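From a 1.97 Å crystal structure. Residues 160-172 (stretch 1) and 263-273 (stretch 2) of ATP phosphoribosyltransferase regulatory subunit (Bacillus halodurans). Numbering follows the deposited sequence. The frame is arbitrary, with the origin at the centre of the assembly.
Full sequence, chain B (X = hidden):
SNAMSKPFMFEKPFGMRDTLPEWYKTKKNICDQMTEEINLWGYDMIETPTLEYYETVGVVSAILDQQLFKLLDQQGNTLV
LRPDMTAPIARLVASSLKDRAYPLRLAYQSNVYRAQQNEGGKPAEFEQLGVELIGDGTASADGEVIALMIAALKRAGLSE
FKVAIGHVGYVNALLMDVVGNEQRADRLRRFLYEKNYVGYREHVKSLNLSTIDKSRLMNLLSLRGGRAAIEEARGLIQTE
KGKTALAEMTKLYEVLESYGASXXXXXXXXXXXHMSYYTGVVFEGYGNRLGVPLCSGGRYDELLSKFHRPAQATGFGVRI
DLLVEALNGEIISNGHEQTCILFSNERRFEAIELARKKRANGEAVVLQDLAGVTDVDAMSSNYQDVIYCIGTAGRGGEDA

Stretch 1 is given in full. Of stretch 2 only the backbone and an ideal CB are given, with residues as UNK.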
# COMPACT_ATOMS: atom_id res chain seq x y z
N GLU B 160 -14.74 15.58 -18.89
CA GLU B 160 -16.18 15.62 -19.14
C GLU B 160 -17.03 15.05 -18.00
O GLU B 160 -18.20 14.73 -18.21
CB GLU B 160 -16.50 14.84 -20.42
CG GLU B 160 -15.54 15.09 -21.57
CD GLU B 160 -16.11 16.03 -22.61
OE1 GLU B 160 -16.90 16.92 -22.24
OE2 GLU B 160 -15.76 15.88 -23.80
N PHE B 161 -16.44 14.92 -16.81
CA PHE B 161 -17.15 14.34 -15.66
C PHE B 161 -17.96 15.39 -14.92
O PHE B 161 -17.85 16.58 -15.20
CB PHE B 161 -16.16 13.68 -14.70
CG PHE B 161 -15.14 14.61 -14.14
CD1 PHE B 161 -15.32 15.20 -12.89
CD2 PHE B 161 -13.98 14.90 -14.85
CE1 PHE B 161 -14.36 16.05 -12.36
CE2 PHE B 161 -13.02 15.75 -14.33
CZ PHE B 161 -13.21 16.34 -13.09
N LYS B 162 -18.76 14.93 -13.96
CA LYS B 162 -19.65 15.80 -13.21
C LYS B 162 -19.61 15.44 -11.73
O LYS B 162 -19.56 14.26 -11.37
CB LYS B 162 -21.09 15.67 -13.72
CG LYS B 162 -21.59 16.86 -14.54
CD LYS B 162 -21.14 16.80 -15.99
CE LYS B 162 -22.22 17.31 -16.95
NZ LYS B 162 -23.48 16.49 -16.92
N VAL B 163 -19.64 16.46 -10.89
CA VAL B 163 -19.77 16.28 -9.45
C VAL B 163 -21.14 16.82 -9.05
O VAL B 163 -21.44 18.00 -9.25
CB VAL B 163 -18.67 17.02 -8.71
CG1 VAL B 163 -18.83 16.86 -7.18
CG2 VAL B 163 -17.32 16.51 -9.18
N ALA B 164 -21.98 15.94 -8.53
CA ALA B 164 -23.32 16.32 -8.13
C ALA B 164 -23.30 16.66 -6.64
O ALA B 164 -22.70 15.93 -5.84
CB ALA B 164 -24.29 15.19 -8.41
N ILE B 165 -23.94 17.76 -6.28
CA ILE B 165 -23.89 18.27 -4.92
C ILE B 165 -25.27 18.29 -4.31
O ILE B 165 -26.18 18.88 -4.89
CB ILE B 165 -23.34 19.71 -4.91
CG1 ILE B 165 -21.95 19.73 -5.55
CG2 ILE B 165 -23.33 20.28 -3.48
CD1 ILE B 165 -21.34 21.10 -5.65
N GLY B 166 -25.43 17.64 -3.15
CA GLY B 166 -26.66 17.69 -2.39
C GLY B 166 -26.47 18.31 -1.01
O GLY B 166 -25.39 18.80 -0.68
N HIS B 167 -27.51 18.30 -0.19
CA HIS B 167 -27.35 18.83 1.15
C HIS B 167 -28.25 18.13 2.16
O HIS B 167 -29.47 18.18 2.06
CB HIS B 167 -27.60 20.34 1.16
CG HIS B 167 -27.08 21.03 2.38
ND1 HIS B 167 -27.38 20.60 3.66
CD2 HIS B 167 -26.28 22.12 2.52
CE1 HIS B 167 -26.78 21.39 4.53
NE2 HIS B 167 -26.11 22.31 3.87
N VAL B 168 -27.64 17.47 3.14
CA VAL B 168 -28.38 16.77 4.18
C VAL B 168 -29.35 17.71 4.92
O VAL B 168 -30.44 17.30 5.30
CB VAL B 168 -27.43 16.12 5.22
CG1 VAL B 168 -28.20 15.70 6.47
CG2 VAL B 168 -26.73 14.94 4.60
N GLY B 169 -28.93 18.96 5.11
CA GLY B 169 -29.72 19.91 5.85
C GLY B 169 -30.98 20.28 5.09
O GLY B 169 -32.07 20.38 5.66
N TYR B 170 -30.85 20.47 3.78
CA TYR B 170 -32.02 20.79 2.98
C TYR B 170 -33.05 19.65 3.04
O TYR B 170 -34.22 19.88 3.35
CB TYR B 170 -31.64 21.11 1.53
CG TYR B 170 -32.86 21.49 0.72
CD1 TYR B 170 -33.33 22.80 0.72
CD2 TYR B 170 -33.57 20.54 -0.00
CE1 TYR B 170 -34.46 23.16 -0.00
CE2 TYR B 170 -34.71 20.89 -0.74
CZ TYR B 170 -35.14 22.21 -0.73
OH TYR B 170 -36.26 22.58 -1.44
N VAL B 171 -32.61 18.44 2.74
CA VAL B 171 -33.47 17.26 2.78
C VAL B 171 -34.17 17.13 4.13
O VAL B 171 -35.39 17.04 4.21
CB VAL B 171 -32.69 15.96 2.48
CG1 VAL B 171 -33.58 14.74 2.65
CG2 VAL B 171 -32.11 16.00 1.08
N ASN B 172 -33.39 17.13 5.21
CA ASN B 172 -33.97 16.97 6.54
C ASN B 172 -34.98 18.07 6.90
O ASN B 172 -36.06 17.77 7.43
CB ASN B 172 -32.89 16.83 7.62
CG ASN B 172 -32.08 15.54 7.48
OD1 ASN B 172 -32.35 14.72 6.60
ND2 ASN B 172 -31.10 15.36 8.36
N UNK B 263 -17.95 24.54 -14.20
CA UNK B 263 -18.41 23.75 -15.34
C UNK B 263 -18.63 22.30 -14.94
O UNK B 263 -19.42 21.59 -15.58
CB UNK B 263 -17.41 23.83 -16.49
N UNK B 264 -17.94 21.86 -13.89
CA UNK B 264 -17.93 20.46 -13.48
C UNK B 264 -19.03 20.09 -12.48
O UNK B 264 -19.27 18.91 -12.21
CB UNK B 264 -16.57 20.12 -12.87
N UNK B 265 -19.71 21.09 -11.94
CA UNK B 265 -20.64 20.82 -10.86
C UNK B 265 -22.09 20.90 -11.31
O UNK B 265 -22.44 21.67 -12.20
CB UNK B 265 -20.40 21.80 -9.71
N UNK B 266 -22.92 20.08 -10.69
CA UNK B 266 -24.36 20.20 -10.84
C UNK B 266 -25.00 19.90 -9.49
O UNK B 266 -24.31 19.51 -8.55
CB UNK B 266 -24.89 19.26 -11.93
N UNK B 267 -26.30 20.12 -9.38
CA UNK B 267 -26.97 19.93 -8.10
C UNK B 267 -27.96 18.79 -8.14
O UNK B 267 -28.71 18.64 -9.10
CB UNK B 267 -27.68 21.22 -7.68
N UNK B 268 -27.94 17.97 -7.09
CA UNK B 268 -28.91 16.89 -6.94
C UNK B 268 -29.38 16.84 -5.51
O UNK B 268 -28.82 16.13 -4.67
CB UNK B 268 -28.31 15.54 -7.36
N UNK B 269 -30.42 17.62 -5.21
CA UNK B 269 -30.90 17.74 -3.85
C UNK B 269 -31.63 16.48 -3.39
O UNK B 269 -32.11 16.42 -2.27
CB UNK B 269 -31.82 18.96 -3.73
N UNK B 270 -31.72 15.46 -4.25
CA UNK B 270 -32.28 14.19 -3.79
C UNK B 270 -31.19 13.31 -3.16
O UNK B 270 -31.47 12.25 -2.61
CB UNK B 270 -32.95 13.45 -4.95
N UNK B 271 -29.95 13.79 -3.22
CA UNK B 271 -28.81 12.96 -2.84
C UNK B 271 -28.77 12.70 -1.34
O UNK B 271 -28.68 13.63 -0.55
CB UNK B 271 -27.50 13.62 -3.29
N UNK B 272 -28.87 11.42 -0.97
CA UNK B 272 -28.70 10.99 0.41
C UNK B 272 -27.63 9.91 0.42
O UNK B 272 -27.85 8.80 -0.09
CB UNK B 272 -30.01 10.48 1.01
N UNK B 273 -26.46 10.21 0.98
CA UNK B 273 -25.33 9.26 0.89
C UNK B 273 -25.36 8.25 2.03
O UNK B 273 -24.69 7.22 1.98
CB UNK B 273 -24.00 10.01 0.90

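Positions 265-267 pair in parallel with Val163, Ala164 and Ile165, and a turn follows from 268. At 263 the ideal CB has nothing of stretch 1 within 5.5 Å, so a polar or charged residue would serve; it is Glu263.

At 264 CA-to-CB points sideways, with the carbonyl O of Phe161 4.4 Å from CB and the Phe161 ring also near. A long apolar or aromatic side chain could reach that ring. The residue is Tyr264, whose m rotamer (chi1 -69°) forms an offset stack with Phe161, centroids 4.7 Å apart and planes at 29°. Its backbone starts the ladder: Val163 N donates to Tyr264 O at 2.8 Å.

The CB of 265 lies on the same sheet face as Val163 and Ile165, 4.2 Å from Ile165 CD1. Beta-branched or other apolar side chains would suit this extended backbone, and Val265 packs its CB against that methyl.

Position 266 turns to the face of Ala164, where the small methyl leaves room and the Lys162 chain runs nearby. A long side chain with an aliphatic stem would fit; an acid could also answer the Lys162 charge. The residue is Lys266, which has the stem but not the opposite charge. Its CD meets Lys162 CG at 3.8 Å, yet Lys162 NZ and Lys266 NZ stand 4.1 Å apart, a close approach of like charges. Lys266 N donates to Val163 O (2.9 Å) and Lys266 O accepts from Ile165 N (2.9 Å), both on the one strand and flanking Ala164, the usual parallel pattern.

At 267 CB returns to the face of Ile165, favouring a large apolar group. Phe267 places CD1 4.1 Å from Ile165 CB.

The CB of 268 is 4.2 Å from Ala164 CB, and its N donates to Ile165 O at 3.0 Å. A type I turn begins here, where Asp, Asn, Ser or Thr is common. Asp268 uses OD1 to accept from the N of 270.

At 269 the ideal CB is 4.4 Å from Tyr170 CD2, inviting a branched aliphatic residue. Leu269 sets CD2 over one face of the Tyr170 ring, 4.0 Å from its centroid.

Position 270 points away, so stretch 1 imposes little and a small polar residue would do; Thr270 OG1 donates to Asp268 OD1, 2.6 Å.

At 271 CB points toward Gly166, whose CA is 4.2 Å away. A medium apolar chain fits: a CB on Gly166 would lie 2.9 Å from the CB of 271, a clash, so the glycine makes room. The residue is Leu271, with CD2 4.0 Å from Ala164 O.

At 272 an extended backbone suits a beta-branched residue, and Val272 CG2 lies 4.4 Å from Val171 CG1. At 273 no atom of stretch 1 lies within 5.5 Å of the ideal CB, so many side chains would do; it is Leu273.

Stretch 2 263-273: EYVKFDLTLVL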
# COMPACT_ATOMS: atom_id res chain seq x y z
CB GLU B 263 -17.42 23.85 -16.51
CG GLU B 263 -16.05 23.25 -16.22
CD GLU B 263 -15.14 23.16 -17.45
OE1 GLU B 263 -15.45 22.37 -18.38
OE2 GLU B 263 -14.11 23.86 -17.49
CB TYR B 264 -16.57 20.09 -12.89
CG TYR B 264 -15.46 20.06 -13.91
CD1 TYR B 264 -15.27 18.95 -14.71
CD2 TYR B 264 -14.60 21.15 -14.08
CE1 TYR B 264 -14.26 18.91 -15.66
CE2 TYR B 264 -13.59 21.11 -15.02
CZ TYR B 264 -13.42 19.99 -15.80
OH TYR B 264 -12.43 19.94 -16.75
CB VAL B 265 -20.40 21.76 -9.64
CG1 VAL B 265 -18.98 21.57 -9.11
CG2 VAL B 265 -20.64 23.20 -10.02
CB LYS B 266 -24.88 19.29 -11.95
CG LYS B 266 -24.62 17.81 -11.76
CD LYS B 266 -25.06 17.05 -13.00
CE LYS B 266 -25.14 15.54 -12.75
NZ LYS B 266 -25.66 14.81 -13.94
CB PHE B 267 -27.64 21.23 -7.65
CG PHE B 267 -26.66 22.34 -7.42
CD1 PHE B 267 -26.08 22.51 -6.17
CD2 PHE B 267 -26.30 23.19 -8.45
CE1 PHE B 267 -25.18 23.53 -5.95
CE2 PHE B 267 -25.40 24.21 -8.23
CZ PHE B 267 -24.83 24.38 -6.98
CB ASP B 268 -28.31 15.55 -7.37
CG ASP B 268 -29.29 14.41 -7.21
OD1 ASP B 268 -30.48 14.66 -6.93
OD2 ASP B 268 -28.87 13.24 -7.36
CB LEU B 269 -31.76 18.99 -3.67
CG LEU B 269 -30.96 20.26 -3.34
CD1 LEU B 269 -29.83 20.46 -4.31
CD2 LEU B 269 -31.86 21.51 -3.29
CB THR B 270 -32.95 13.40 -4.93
OG1 THR B 270 -31.96 12.84 -5.78
CG2 THR B 270 -33.89 14.31 -5.73
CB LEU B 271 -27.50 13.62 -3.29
CG LEU B 271 -26.22 12.81 -3.11
CD1 LEU B 271 -26.23 11.56 -4.00
CD2 LEU B 271 -25.01 13.68 -3.41
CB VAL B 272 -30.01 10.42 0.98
CG1 VAL B 272 -29.77 9.76 2.36
CG2 VAL B 272 -31.11 11.49 1.05
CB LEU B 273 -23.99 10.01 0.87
CG LEU B 273 -23.55 10.81 -0.37
CD1 LEU B 273 -22.17 11.42 -0.15
CD2 LEU B 273 -23.54 9.95 -1.62
O HOH W 1 -29.39 16.29 -1.03
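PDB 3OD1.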